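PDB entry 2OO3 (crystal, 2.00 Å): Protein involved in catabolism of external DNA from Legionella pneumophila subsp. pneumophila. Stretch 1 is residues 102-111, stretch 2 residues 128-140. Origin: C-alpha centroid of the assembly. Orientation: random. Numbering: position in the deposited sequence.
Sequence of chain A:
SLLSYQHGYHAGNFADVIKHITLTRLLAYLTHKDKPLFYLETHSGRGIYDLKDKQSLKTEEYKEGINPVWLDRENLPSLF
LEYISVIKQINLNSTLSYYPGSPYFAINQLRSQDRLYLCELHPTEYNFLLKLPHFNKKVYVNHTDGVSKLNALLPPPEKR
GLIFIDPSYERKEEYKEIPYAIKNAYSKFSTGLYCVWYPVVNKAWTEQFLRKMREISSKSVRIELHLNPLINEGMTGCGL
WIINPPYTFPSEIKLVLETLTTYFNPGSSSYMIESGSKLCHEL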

# COMPACT_ATOMS: atom_id res chain seq x y z
N SER A 102 1.55 -5.96 4.07
CA SER A 102 0.62 -4.94 4.49
C SER A 102 -0.30 -5.36 5.66
O SER A 102 -0.52 -4.55 6.58
CB SER A 102 -0.17 -4.37 3.28
OG SER A 102 -1.02 -5.37 2.75
N PRO A 103 -0.78 -6.62 5.68
CA PRO A 103 -1.60 -6.98 6.86
C PRO A 103 -0.85 -6.88 8.20
O PRO A 103 -1.44 -6.49 9.19
CB PRO A 103 -1.95 -8.46 6.59
CG PRO A 103 -1.88 -8.61 5.14
CD PRO A 103 -0.67 -7.77 4.75
N TYR A 104 0.45 -7.21 8.22
CA TYR A 104 1.28 -7.10 9.42
C TYR A 104 1.45 -5.64 9.86
O TYR A 104 1.38 -5.34 11.05
CB TYR A 104 2.64 -7.80 9.20
CG TYR A 104 3.36 -8.11 10.49
CD1 TYR A 104 3.25 -9.37 11.09
CD2 TYR A 104 4.19 -7.17 11.09
CE1 TYR A 104 3.89 -9.67 12.31
CE2 TYR A 104 4.89 -7.47 12.30
CZ TYR A 104 4.71 -8.71 12.89
OH TYR A 104 5.37 -9.02 14.05
N PHE A 105 1.62 -4.72 8.91
CA PHE A 105 1.56 -3.29 9.28
C PHE A 105 0.20 -2.89 9.88
O PHE A 105 0.13 -2.19 10.93
CB PHE A 105 1.90 -2.41 8.05
CG PHE A 105 3.35 -2.52 7.61
CD1 PHE A 105 4.37 -1.85 8.32
CD2 PHE A 105 3.70 -3.27 6.50
CE1 PHE A 105 5.72 -1.95 7.90
CE2 PHE A 105 5.05 -3.37 6.07
CZ PHE A 105 6.05 -2.72 6.79
N ALA A 106 -0.89 -3.30 9.23
CA ALA A 106 -2.23 -2.87 9.68
C ALA A 106 -2.57 -3.37 11.09
O ALA A 106 -3.12 -2.65 11.93
CB ALA A 106 -3.30 -3.29 8.64
N ILE A 107 -2.23 -4.63 11.36
CA ILE A 107 -2.49 -5.21 12.66
C ILE A 107 -1.70 -4.47 13.73
O ILE A 107 -2.16 -4.31 14.85
CB ILE A 107 -2.17 -6.74 12.64
CG1 ILE A 107 -3.25 -7.48 11.83
CG2 ILE A 107 -2.20 -7.29 14.03
CD1 ILE A 107 -2.87 -8.98 11.43
N ASN A 108 -0.52 -3.96 13.37
CA ASN A 108 0.25 -3.19 14.34
C ASN A 108 -0.32 -1.83 14.66
O ASN A 108 -0.33 -1.43 15.83
CB ASN A 108 1.73 -3.08 13.93
CG ASN A 108 2.55 -4.19 14.53
OD1 ASN A 108 2.99 -4.11 15.69
ND2 ASN A 108 2.71 -5.27 13.77
N GLN A 109 -0.80 -1.10 13.66
CA GLN A 109 -1.30 0.25 13.90
C GLN A 109 -2.79 0.41 14.24
O GLN A 109 -3.20 1.44 14.82
CB GLN A 109 -0.98 1.08 12.67
CG GLN A 109 0.42 1.71 12.74
CD GLN A 109 0.68 2.47 11.48
OE1 GLN A 109 0.83 1.87 10.43
NE2 GLN A 109 0.64 3.79 11.56
N LEU A 110 -3.60 -0.56 13.86
CA LEU A 110 -5.03 -0.49 14.12
C LEU A 110 -5.35 -0.82 15.57
O LEU A 110 -4.45 -1.22 16.32
CB LEU A 110 -5.81 -1.38 13.13
CG LEU A 110 -5.85 -0.77 11.71
CD1 LEU A 110 -6.54 -1.73 10.75
CD2 LEU A 110 -6.58 0.54 11.70
N ARG A 111 -6.62 -0.63 15.97
CA ARG A 111 -7.01 -0.76 17.37
C ARG A 111 -7.97 -1.93 17.58
O ARG A 111 -8.55 -2.45 16.61
CB ARG A 111 -7.66 0.56 17.82
CG ARG A 111 -6.72 1.70 17.54
CD ARG A 111 -7.37 2.97 17.14
NE ARG A 111 -8.38 2.87 16.09
CZ ARG A 111 -9.25 3.84 15.86
NH1 ARG A 111 -9.17 4.94 16.62
NH2 ARG A 111 -10.20 3.75 14.93
N PHE A 128 -0.92 -19.37 4.55
CA PHE A 128 0.11 -18.69 5.35
C PHE A 128 -0.47 -17.50 6.08
O PHE A 128 -0.11 -17.23 7.20
CB PHE A 128 1.27 -18.19 4.49
CG PHE A 128 2.30 -19.24 4.19
CD1 PHE A 128 3.19 -19.67 5.17
CD2 PHE A 128 2.43 -19.74 2.89
CE1 PHE A 128 4.17 -20.63 4.87
CE2 PHE A 128 3.41 -20.71 2.58
CZ PHE A 128 4.27 -21.16 3.57
N LEU A 129 -1.38 -16.79 5.44
CA LEU A 129 -2.04 -15.62 6.05
C LEU A 129 -2.87 -16.00 7.30
O LEU A 129 -3.03 -15.20 8.23
CB LEU A 129 -2.95 -14.97 5.01
CG LEU A 129 -3.57 -13.60 5.33
CD1 LEU A 129 -2.47 -12.55 5.52
CD2 LEU A 129 -4.46 -13.25 4.17
N LEU A 130 -3.37 -17.23 7.33
CA LEU A 130 -4.08 -17.74 8.52
C LEU A 130 -3.18 -17.82 9.75
O LEU A 130 -3.69 -17.97 10.86
CB LEU A 130 -4.69 -19.14 8.25
CG LEU A 130 -5.83 -19.19 7.24
CD1 LEU A 130 -6.21 -20.65 6.93
CD2 LEU A 130 -7.05 -18.38 7.75
N LYS A 131 -1.86 -17.75 9.55
CA LYS A 131 -0.90 -17.85 10.65
C LYS A 131 -0.43 -16.49 11.23
O LYS A 131 0.34 -16.45 12.16
CB LYS A 131 0.33 -18.62 10.15
CG LYS A 131 0.04 -20.06 9.61
CD LYS A 131 -0.45 -20.91 10.76
CE LYS A 131 -0.12 -22.42 10.66
NZ LYS A 131 -0.60 -23.14 11.93
N LEU A 132 -0.86 -15.38 10.65
CA LEU A 132 -0.51 -14.05 11.19
C LEU A 132 -1.03 -13.84 12.59
O LEU A 132 -2.19 -14.19 12.85
CB LEU A 132 -1.09 -12.95 10.31
CG LEU A 132 -0.28 -12.62 9.04
CD1 LEU A 132 0.32 -11.25 9.24
CD2 LEU A 132 0.80 -13.69 8.59
N PRO A 133 -0.19 -13.27 13.50
CA PRO A 133 -0.71 -12.95 14.83
C PRO A 133 -1.80 -11.86 14.72
O PRO A 133 -1.72 -10.99 13.83
CB PRO A 133 0.52 -12.37 15.59
CG PRO A 133 1.46 -11.89 14.52
CD PRO A 133 1.23 -12.86 13.35
N HIS A 134 -2.80 -11.92 15.60
CA HIS A 134 -3.86 -10.90 15.63
C HIS A 134 -3.65 -9.95 16.78
O HIS A 134 -4.27 -8.90 16.82
CB HIS A 134 -5.27 -11.54 15.74
CG HIS A 134 -5.63 -12.40 14.57
ND1 HIS A 134 -6.76 -13.20 14.53
CD2 HIS A 134 -4.98 -12.61 13.39
CE1 HIS A 134 -6.81 -13.83 13.36
NE2 HIS A 134 -5.73 -13.50 12.67
N PHE A 135 -2.77 -10.29 17.71
CA PHE A 135 -2.68 -9.53 18.98
C PHE A 135 -4.09 -9.39 19.58
O PHE A 135 -4.82 -10.38 19.63
CB PHE A 135 -1.99 -8.19 18.75
CG PHE A 135 -0.65 -8.30 18.08
CD1 PHE A 135 0.37 -9.06 18.63
CD2 PHE A 135 -0.42 -7.70 16.87
CE1 PHE A 135 1.61 -9.20 17.97
CE2 PHE A 135 0.82 -7.81 16.23
CZ PHE A 135 1.81 -8.57 16.76
N ASN A 136 -4.49 -8.19 19.97
CA ASN A 136 -5.87 -7.97 20.41
C ASN A 136 -6.76 -7.35 19.31
O ASN A 136 -7.79 -6.74 19.63
CB ASN A 136 -5.92 -7.11 21.69
CG ASN A 136 -5.44 -5.68 21.46
OD1 ASN A 136 -4.64 -5.42 20.55
ND2 ASN A 136 -5.91 -4.74 22.29
N LYS A 137 -6.39 -7.52 18.04
CA LYS A 137 -7.22 -6.96 16.95
C LYS A 137 -8.19 -7.98 16.44
O LYS A 137 -8.10 -9.19 16.74
CB LYS A 137 -6.40 -6.44 15.76
CG LYS A 137 -5.10 -5.77 16.11
CD LYS A 137 -5.25 -4.60 17.11
CE LYS A 137 -3.88 -4.39 17.74
NZ LYS A 137 -3.44 -3.02 17.62
N LYS A 138 -9.11 -7.49 15.64
CA LYS A 138 -10.24 -8.26 15.15
C LYS A 138 -9.96 -8.49 13.65
O LYS A 138 -10.14 -7.60 12.82
CB LYS A 138 -11.49 -7.39 15.39
CG LYS A 138 -12.82 -8.02 15.17
CD LYS A 138 -13.96 -7.21 15.95
CE LYS A 138 -14.18 -5.77 15.45
NZ LYS A 138 -14.98 -4.87 16.39
N VAL A 139 -9.50 -9.70 13.31
CA VAL A 139 -8.97 -9.96 11.99
C VAL A 139 -9.73 -11.08 11.27
O VAL A 139 -9.72 -12.23 11.72
CB VAL A 139 -7.45 -10.32 12.04
CG1 VAL A 139 -6.90 -10.57 10.61
CG2 VAL A 139 -6.64 -9.22 12.71
N TYR A 140 -10.40 -10.75 10.18
CA TYR A 140 -11.12 -11.76 9.38
C TYR A 140 -10.38 -12.06 8.10
O TYR A 140 -10.25 -11.19 7.23
CB TYR A 140 -12.52 -11.26 9.05
CG TYR A 140 -13.35 -11.12 10.31
CD1 TYR A 140 -14.12 -12.20 10.78
CD2 TYR A 140 -13.32 -9.94 11.07
CE1 TYR A 140 -14.86 -12.10 11.96
CE2 TYR A 140 -14.08 -9.82 12.26
CZ TYR A 140 -14.85 -10.90 12.68
OH TYR A 140 -15.58 -10.78 13.85
O HOH W 1 -9.21 -4.77 15.42

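The two stretches bury 555 Å² between them, and their polar links gather at the C-terminal end of the 102-109 helix. There the amide pattern runs out: L110 N still donates to A106 O (2.9 Å), but L110 is the first residue to leave helical phi/psi, and the carbonyls of the last turn need other donors. K137 supplies one. Its CA-to-CB bond points toward the helix, and the chain, with chi1 and chi2 both m, brings NZ to 2.4 Å from L110 O, a very short hydrogen bond. A second, weak one runs from K137 NZ to I107 O at 3.3 Å. A long amine side chain suits this place, since its methylenes pack on the way: K137 CG lies 3.9 Å from I107 CG2.

Just beyond, water 1 joins the two backbones, donating to R111 O and accepting from K138 N, each 2.7 Å from the water oxygen. Within the helix, N108 ND2 donates to Y104 O at 3.0 Å with a nearly straight angle of 174°, while N108 N also reaches that oxygen at 3.3 Å. In stretch 2, the type II' turn is closed by K137 N to H134 O (2.8 Å).

The remaining contact is largely apolar. I107, buried, has the largest covered area (124 Å²); its branched side chain meets F135 through CG2 to CD2 (3.4 Å) and V139 through CG1 to CG2 (3.9 Å). Its CD1 also sits 3.3 Å from P133 O, a packing contact, as a methyl offers that carbonyl no hydrogen bond. Further up the helix, L132 CD1 lies near the plane of the Y104 ring, at its edge, 3.9 Å from Y104 CD1, and P103 CG meets L129 CD1 at 4.0 Å. The Y104 hydroxyl is satisfied elsewhere in the structure.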